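Local atomic coordinates of endoglucanase (Uncultured bacterium, PDB entry 3X17), a protein that hydrolyses internal beta-1,4-glucosidic bonds of cellulose, as a glycoside hydrolase family 9 endoglucanase carrying an N-terminal Ig-like domain. Residues 28-33 / 461-466; 114-119 / 468-473. All coordinates share one frame; numbering follows the deposited sequence.

Contact 1. Residues 28-33 / 461-466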
ATOM      1  N   ALA A  28       8.910 -18.324  12.861  1.00 44.84           N
ATOM      2  CA  ALA A  28      10.303 -18.246  12.444  1.00 45.42           C
ATOM      3  C   ALA A  28      10.918 -16.859  12.599  1.00 46.00           C
ATOM      4  O   ALA A  28      12.091 -16.654  12.291  1.00 47.98           O
ATOM      5  CB  ALA A  28      10.469 -18.742  11.013  1.00 46.08           C
ATOM      6  N   THR A  29      10.125 -15.872  12.986  1.00 45.76           N
ATOM      7  CA  THR A  29      10.601 -14.514  12.848  1.00 44.46           C
ATOM      8  C   THR A  29      10.975 -13.941  14.187  1.00 43.67           C
ATOM      9  O   THR A  29      10.538 -14.447  15.227  1.00 44.19           O
ATOM     10  CB  THR A  29       9.554 -13.605  12.162  1.00 46.56           C
ATOM     11  OG1 THR A  29       8.561 -13.195  13.116  1.00 47.49           O
ATOM     12  CG2 THR A  29       8.881 -14.353  11.009  1.00 42.22           C
ATOM     13  N   PRO A  30      11.762 -12.859  14.167  1.00 42.05           N
ATOM     14  CA  PRO A  30      11.964 -12.043  15.369  1.00 42.44           C
ATOM     15  C   PRO A  30      10.644 -11.536  15.922  1.00 40.63           C
ATOM     16  O   PRO A  30       9.688 -11.381  15.174  1.00 40.85           O
ATOM     17  CB  PRO A  30      12.836 -10.881  14.882  1.00 41.96           C
ATOM     18  CG  PRO A  30      13.389 -11.347  13.529  1.00 43.85           C
ATOM     19  CD  PRO A  30      12.364 -12.267  12.963  1.00 41.11           C
ATOM     20  N   LYS A  31      10.554 -11.380  17.233  1.00 40.12           N
ATOM     21  CA  LYS A  31       9.272 -11.057  17.872  1.00 41.55           C
ATOM     22  C   LYS A  31       9.463  -9.975  18.926  1.00 43.00           C
ATOM     23  O   LYS A  31       9.996 -10.245  20.007  1.00 45.42           O
ATOM     24  CB  LYS A  31       8.624 -12.310  18.478  1.00 41.81           C
ATOM     25  CG  LYS A  31       8.602 -13.548  17.556  1.00 37.53           C
ATOM     26  CD  LYS A  31       7.953 -14.755  18.266  1.00 40.24           C
ATOM     27  CE  LYS A  31       7.916 -16.014  17.361  1.00 41.11           C
ATOM     28  NZ  LYS A  31       9.252 -16.407  16.779  1.00 28.78           N
ATOM     29  N   GLN A  32       9.152  -8.730  18.570  1.00 42.35           N
ATOM     30  CA  GLN A  32       9.407  -7.590  19.459  1.00 41.00           C
ATOM     31  C   GLN A  32       8.223  -7.298  20.386  1.00 41.28           C
ATOM     32  O   GLN A  32       7.069  -7.530  20.022  1.00 41.11           O
ATOM     33  CB  GLN A  32       9.758  -6.345  18.648  1.00 42.52           C
ATOM     34  CG  GLN A  32       8.664  -5.909  17.643  1.00 40.31           C
ATOM     35  CD  GLN A  32       9.071  -4.663  16.856  1.00 46.60           C
ATOM     36  OE1 GLN A  32       9.583  -3.693  17.431  1.00 40.54           O
ATOM     37  NE2 GLN A  32       8.827  -4.674  15.534  1.00 39.71           N
ATOM     38  N   ALA A  33       8.515  -6.802  21.586  1.00 39.44           N
ATOM     39  CA  ALA A  33       7.521  -6.095  22.387  1.00 41.24           C
ATOM     40  C   ALA A  33       8.164  -4.842  22.958  1.00 41.50           C
ATOM     41  O   ALA A  33       9.370  -4.804  23.239  1.00 40.40           O
ATOM     42  CB  ALA A  33       6.982  -6.990  23.526  1.00 42.06           C
ATOM     43  N   ALA A 461      13.799  -5.352   9.313  1.00 35.68           N
ATOM     44  CA  ALA A 461      13.330  -3.981   9.210  1.00 36.57           C
ATOM     45  C   ALA A 461      12.017  -3.904   8.438  1.00 34.40           C
ATOM     46  O   ALA A 461      11.180  -3.078   8.748  1.00 35.16           O
ATOM     47  CB  ALA A 461      14.393  -3.067   8.580  1.00 35.71           C
ATOM     48  N   ALA A 462      11.861  -4.730   7.402  1.00 33.74           N
ATOM     49  CA  ALA A 462      10.610  -4.798   6.663  1.00 31.69           C
ATOM     50  C   ALA A 462       9.499  -5.344   7.559  1.00 34.12           C
ATOM     51  O   ALA A 462       8.384  -4.799   7.592  1.00 34.42           O
ATOM     52  CB  ALA A 462      10.771  -5.678   5.414  1.00 30.94           C
ATOM     53  N   LEU A 463       9.779  -6.421   8.284  1.00 31.23           N
ATOM     54  CA  LEU A 463       8.766  -6.983   9.188  1.00 31.84           C
ATOM     55  C   LEU A 463       8.292  -5.914  10.164  1.00 31.46           C
ATOM     56  O   LEU A 463       7.107  -5.850  10.514  1.00 31.27           O
ATOM     57  CB  LEU A 463       9.319  -8.166   9.990  1.00 29.04           C
ATOM     58  CG  LEU A 463       8.385  -8.778  11.037  1.00 31.56           C
ATOM     59  CD1 LEU A 463       7.061  -9.252  10.351  1.00 29.99           C
ATOM     60  CD2 LEU A 463       9.083  -9.990  11.668  1.00 33.23           C
ATOM     61  N   ALA A 464       9.229  -5.089  10.602  1.00 29.08           N
ATOM     62  CA  ALA A 464       8.935  -4.046  11.580  1.00 27.07           C
ATOM     63  C   ALA A 464       7.882  -3.050  11.053  1.00 28.91           C
ATOM     64  O   ALA A 464       7.268  -2.304  11.842  1.00 28.52           O
ATOM     65  CB  ALA A 464      10.222  -3.316  11.948  1.00 26.36           C
ATOM     66  N   GLN A 465       7.699  -3.006   9.736  1.00 26.26           N
ATOM     67  CA  GLN A 465       6.672  -2.107   9.161  1.00 29.09           C
ATOM     68  C   GLN A 465       5.267  -2.705   9.273  1.00 29.62           C
ATOM     69  O   GLN A 465       4.297  -1.990   9.565  1.00 31.48           O
ATOM     70  CB  GLN A 465       6.974  -1.774   7.697  1.00 26.85           C
ATOM     71  CG  GLN A 465       8.337  -1.187   7.512  1.00 25.66           C
ATOM     72  CD  GLN A 465       8.680  -0.214   8.622  1.00 35.30           C
ATOM     73  OE1 GLN A 465       7.870   0.679   8.954  1.00 32.20           O
ATOM     74  NE2 GLN A 465       9.878  -0.386   9.232  1.00 31.60           N
ATOM     75  N   LEU A 466       5.181  -4.022   9.114  1.00 28.81           N
ATOM     76  CA  LEU A 466       3.977  -4.737   9.511  1.00 31.06           C
ATOM     77  C   LEU A 466       3.683  -4.623  11.009  1.00 32.10           C
ATOM     78  O   LEU A 466       2.556  -4.319  11.380  1.00 33.83           O
ATOM     79  CB  LEU A 466       4.023  -6.193   9.064  1.00 30.12           C
ATOM     80  CG  LEU A 466       4.058  -6.465   7.560  1.00 29.62           C
ATOM     81  CD1 LEU A 466       4.448  -7.909   7.305  1.00 28.64           C
ATOM     82  CD2 LEU A 466       2.659  -6.247   6.970  1.00 31.86           C
TER
HETATM   83  O   HOH W   1       7.918  -1.973  14.480  1.00 38.68           O
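Thr29 and Leu463 make the tight, buried part of this junction between the Ig-like domain and helix 456-469 of the catalytic domain. The CD2 methyl of Leu463 lies 3.6 Å from Thr29 OG1 and almost as near its CB, the two side chains crossing at about a right angle. Leu463 CG stands opposite its backbone N (chi1 176°), bringing CD2 against Thr29. The same methyl lies 3.8 Å from Pro30 O and 4.2 Å from Pro30 CD. Thr29 OG1 donates to Pro30 O over 3.0 Å, with the hydroxyl 34° off the carbonyl plane. With an alanine here, Pro30 O would probably lose this donor and a gap open where the hydroxyl met Leu463 CD2. The partly exposed Gln32 marks the wetter side. Its extended chain brings NE2 within 4.0 Å of Ala464 CA, and a water links the two residues, donating to Ala464 O at 2.7 Å and taking a weak bond from Gln32 NE2. The firmer partner of that amide nitrogen is Asp467 OD2, while Arg85 holds OE1. No direct hydrogen bond joins the segments: packing, chiefly on Leu463 CD2, carries the dry end, a water bridge with one weak arm the polar end.

Contact 2. Residues 114-119 / 468-473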
ATOM      1  N   PRO A 114       0.839 -18.876  11.533  1.00 43.67           N
ATOM      2  CA  PRO A 114       1.037 -18.316  10.190  1.00 41.53           C
ATOM      3  C   PRO A 114       0.193 -17.040   9.987  1.00 39.12           C
ATOM      4  O   PRO A 114      -0.702 -16.992   9.144  1.00 37.80           O
ATOM      5  CB  PRO A 114       0.581 -19.447   9.279  1.00 42.48           C
ATOM      6  CG  PRO A 114      -0.523 -20.134  10.080  1.00 44.47           C
ATOM      7  CD  PRO A 114      -0.076 -20.038  11.530  1.00 45.51           C
ATOM      8  N   VAL A 115       0.467 -16.015  10.786  1.00 34.90           N
ATOM      9  CA  VAL A 115      -0.497 -14.938  10.940  1.00 35.57           C
ATOM     10  C   VAL A 115      -0.636 -14.065   9.686  1.00 35.10           C
ATOM     11  O   VAL A 115      -1.633 -13.369   9.534  1.00 33.88           O
ATOM     12  CB  VAL A 115      -0.168 -14.056  12.155  1.00 36.05           C
ATOM     13  CG1 VAL A 115      -0.213 -14.907  13.437  1.00 35.31           C
ATOM     14  CG2 VAL A 115       1.207 -13.387  11.983  1.00 38.00           C
ATOM     15  N   TYR A 116       0.358 -14.081   8.803  1.00 31.69           N
ATOM     16  CA  TYR A 116       0.317 -13.159   7.684  1.00 34.72           C
ATOM     17  C   TYR A 116      -0.461 -13.735   6.526  1.00 36.42           C
ATOM     18  O   TYR A 116      -0.702 -13.039   5.552  1.00 35.52           O
ATOM     19  CB  TYR A 116       1.708 -12.692   7.265  1.00 31.81           C
ATOM     20  CG  TYR A 116       2.232 -11.675   8.245  1.00 33.48           C
ATOM     21  CD1 TYR A 116       1.581 -10.462   8.397  1.00 30.61           C
ATOM     22  CD2 TYR A 116       3.241 -12.009   9.168  1.00 30.86           C
ATOM     23  CE1 TYR A 116       1.934  -9.569   9.408  1.00 31.03           C
ATOM     24  CE2 TYR A 116       3.670 -11.084  10.123  1.00 34.61           C
ATOM     25  CZ  TYR A 116       2.975  -9.879  10.260  1.00 33.78           C
ATOM     26  OH  TYR A 116       3.355  -8.949  11.191  1.00 34.37           O
ATOM     27  N   ARG A 117      -0.922 -14.977   6.676  1.00 36.40           N
ATOM     28  CA  ARG A 117      -1.870 -15.534   5.723  1.00 39.80           C
ATOM     29  C   ARG A 117      -3.220 -14.842   5.851  1.00 37.37           C
ATOM     30  O   ARG A 117      -3.859 -14.536   4.856  1.00 37.38           O
ATOM     31  CB  ARG A 117      -2.018 -17.050   5.913  1.00 40.89           C
ATOM     32  CG  ARG A 117      -0.903 -17.841   5.232  1.00 48.24           C
ATOM     33  CD  ARG A 117      -1.050 -19.351   5.427  1.00 56.96           C
ATOM     34  NE  ARG A 117       0.184 -20.039   5.054  1.00 60.29           N
ATOM     35  CZ  ARG A 117       0.564 -21.220   5.532  1.00 62.12           C
ATOM     36  NH1 ARG A 117      -0.198 -21.869   6.415  1.00 58.01           N
ATOM     37  NH2 ARG A 117       1.720 -21.745   5.136  1.00 62.37           N
ATOM     38  N   ASP A 118      -3.655 -14.618   7.083  1.00 36.33           N
ATOM     39  CA  ASP A 118      -4.907 -13.932   7.333  1.00 38.60           C
ATOM     40  C   ASP A 118      -4.794 -12.437   7.060  1.00 36.81           C
ATOM     41  O   ASP A 118      -5.756 -11.827   6.618  1.00 35.13           O
ATOM     42  CB  ASP A 118      -5.372 -14.167   8.772  1.00 40.39           C
ATOM     43  CG  ASP A 118      -5.601 -15.637   9.066  1.00 43.14           C
ATOM     44  OD1 ASP A 118      -6.319 -16.300   8.283  1.00 46.32           O
ATOM     45  OD2 ASP A 118      -4.918 -16.153   9.962  1.00 49.85           O
ATOM     46  N   VAL A 119      -3.655 -11.846   7.405  1.00 34.48           N
ATOM     47  CA  VAL A 119      -3.418 -10.428   7.084  1.00 35.50           C
ATOM     48  C   VAL A 119      -3.466 -10.219   5.559  1.00 32.53           C
ATOM     49  O   VAL A 119      -4.192  -9.358   5.067  1.00 33.62           O
ATOM     50  CB  VAL A 119      -2.052  -9.930   7.615  1.00 33.54           C
ATOM     51  CG1 VAL A 119      -1.742  -8.554   7.073  1.00 35.23           C
ATOM     52  CG2 VAL A 119      -2.043  -9.915   9.111  1.00 31.53           C
ATOM     53  N   TYR A 468       4.476  -2.339  12.985  1.00 29.08           N
ATOM     54  CA  TYR A 468       4.160  -0.951  13.279  1.00 32.94           C
ATOM     55  C   TYR A 468       2.714  -0.587  12.905  1.00 31.85           C
ATOM     56  O   TYR A 468       1.985  -0.021  13.730  1.00 31.18           O
ATOM     57  CB  TYR A 468       5.141  -0.005  12.586  1.00 30.55           C
ATOM     58  CG  TYR A 468       4.681   1.438  12.606  1.00 35.91           C
ATOM     59  CD1 TYR A 468       4.937   2.257  13.707  1.00 34.03           C
ATOM     60  CD2 TYR A 468       4.099   2.021  11.481  1.00 36.33           C
ATOM     61  CE1 TYR A 468       4.516   3.589  13.718  1.00 37.55           C
ATOM     62  CE2 TYR A 468       3.733   3.358  11.471  1.00 34.24           C
ATOM     63  CZ  TYR A 468       3.918   4.131  12.599  1.00 39.17           C
ATOM     64  OH  TYR A 468       3.486   5.446  12.608  1.00 34.17           O
ATOM     65  N   VAL A 469       2.265  -1.007  11.719  1.00 31.16           N
ATOM     66  CA  VAL A 469       0.900  -0.685  11.309  1.00 30.66           C
ATOM     67  C   VAL A 469      -0.104  -1.566  12.027  1.00 31.47           C
ATOM     68  O   VAL A 469      -1.316  -1.317  11.942  1.00 31.61           O
ATOM     69  CB  VAL A 469       0.640  -0.762   9.771  1.00 31.77           C
ATOM     70  CG1 VAL A 469       1.502   0.239   8.983  1.00 27.83           C
ATOM     71  CG2 VAL A 469       0.788  -2.184   9.257  1.00 30.73           C
ATOM     72  N   LEU A 470       0.388  -2.586  12.734  1.00 29.31           N
ATOM     73  CA  LEU A 470      -0.503  -3.505  13.408  1.00 30.88           C
ATOM     74  C   LEU A 470      -0.409  -3.410  14.918  1.00 30.85           C
ATOM     75  O   LEU A 470      -0.848  -4.314  15.624  1.00 30.46           O
ATOM     76  CB  LEU A 470      -0.302  -4.955  12.929  1.00 29.86           C
ATOM     77  CG  LEU A 470      -0.798  -5.216  11.505  1.00 30.75           C
ATOM     78  CD1 LEU A 470      -0.355  -6.605  11.031  1.00 34.76           C
ATOM     79  CD2 LEU A 470      -2.322  -5.124  11.425  1.00 34.08           C
ATOM     80  N   GLY A 471       0.167  -2.315  15.408  1.00 30.50           N
ATOM     81  CA  GLY A 471       0.032  -1.967  16.827  1.00 31.23           C
ATOM     82  C   GLY A 471       1.327  -1.624  17.553  1.00 31.66           C
ATOM     83  O   GLY A 471       1.297  -1.179  18.718  1.00 31.37           O
ATOM     84  N   VAL A 472       2.460  -1.754  16.862  1.00 30.06           N
ATOM     85  CA  VAL A 472       3.738  -1.356  17.449  1.00 31.26           C
ATOM     86  C   VAL A 472       4.038   0.113  17.157  1.00 32.83           C
ATOM     87  O   VAL A 472       4.857   0.447  16.309  1.00 33.94           O
ATOM     88  CB  VAL A 472       4.929  -2.316  17.075  1.00 32.46           C
ATOM     89  CG1 VAL A 472       6.231  -1.899  17.831  1.00 32.04           C
ATOM     90  CG2 VAL A 472       4.588  -3.754  17.474  1.00 30.19           C
ATOM     91  N   ASN A 473       3.358   0.992  17.884  1.00 33.68           N
ATOM     92  CA  ASN A 473       3.390   2.432  17.623  1.00 32.98           C
ATOM     93  C   ASN A 473       2.859   3.162  18.864  1.00 33.80           C
ATOM     94  O   ASN A 473       2.254   2.543  19.740  1.00 34.43           O
ATOM     95  CB  ASN A 473       2.549   2.764  16.382  1.00 33.88           C
ATOM     96  CG  ASN A 473       1.076   2.396  16.557  1.00 34.67           C
ATOM     97  OD1 ASN A 473       0.415   2.880  17.476  1.00 35.23           O
ATOM     98  ND2 ASN A 473       0.578   1.483  15.713  1.00 30.64           N
TER
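Val119 and Leu470 mark the nearest approach of the two backbones, their CA atoms 9.8 Å apart, where the first turn of helix 115-130 faces the chain leaving helix 456-469. Both helices lie in the catalytic domain, whose fold is an (alpha/alpha)6 barrel, and only side chains bridge the space between them. Leu470, the first residue past the helix to abandon helical backbone angles, reaches across with its CD1 methyl. This methyl meets two side chains of helix 115-130: Tyr116 CE1 at 4.1 Å and Val119 CG2 at 4.2 Å. It arrives at the edge of the tyrosine ring, near the ring plane, while Val115 CG2 sits over one face, 3.7 Å above the plane and offset toward the rim. The CG of Leu470 is anti to its carbonyl carbon (chi1 -71°), beside the backbone N; chi2, at 171°, extends the chain and brings CD1 up against both partners, which lie on the same side of the methyl. Phe556 of helix 543-558 packs on Tyr116 and Ala553 on Val119, so a third helix joins this buried, apolar cluster. Behind Leu470 the chain turns sharply. Gly471 adopts a phi of 131°, at which a side chain would collide with the carbonyl O of Leu470, and Val472 is the centre of an inverse gamma turn. Asn473 ties the turn back to the helix end: its ND2, which also bonds to Lys477 O, donates over 2.9 Å to Tyr468 O, with that oxygen close to its amide plane.

In the fold
Contacts 1 and 2 lie with their centres about 9 Å apart on the same side of the chain's centre, and helix 456-469 serves both. Along the chain their segments alternate: 28-33, 114-119, 461-466, then 468-473. Contact 1 joins the Ig-like domain to this helix, whereas contact 2 joins the residue just past the helix end to helix 115-130 within the catalytic domain. They touch directly. The Tyr116 OH of contact 2 packs against Leu466 CB at 3.5 Å and near Leu463, and Gln32 OE1 approaches Val472 CG1. Phe556 of helix 543-558 touches both Leu463 and Tyr116. The domain interface is thus continuous with the packing of catalytic-domain helices from distant parts of the sequence.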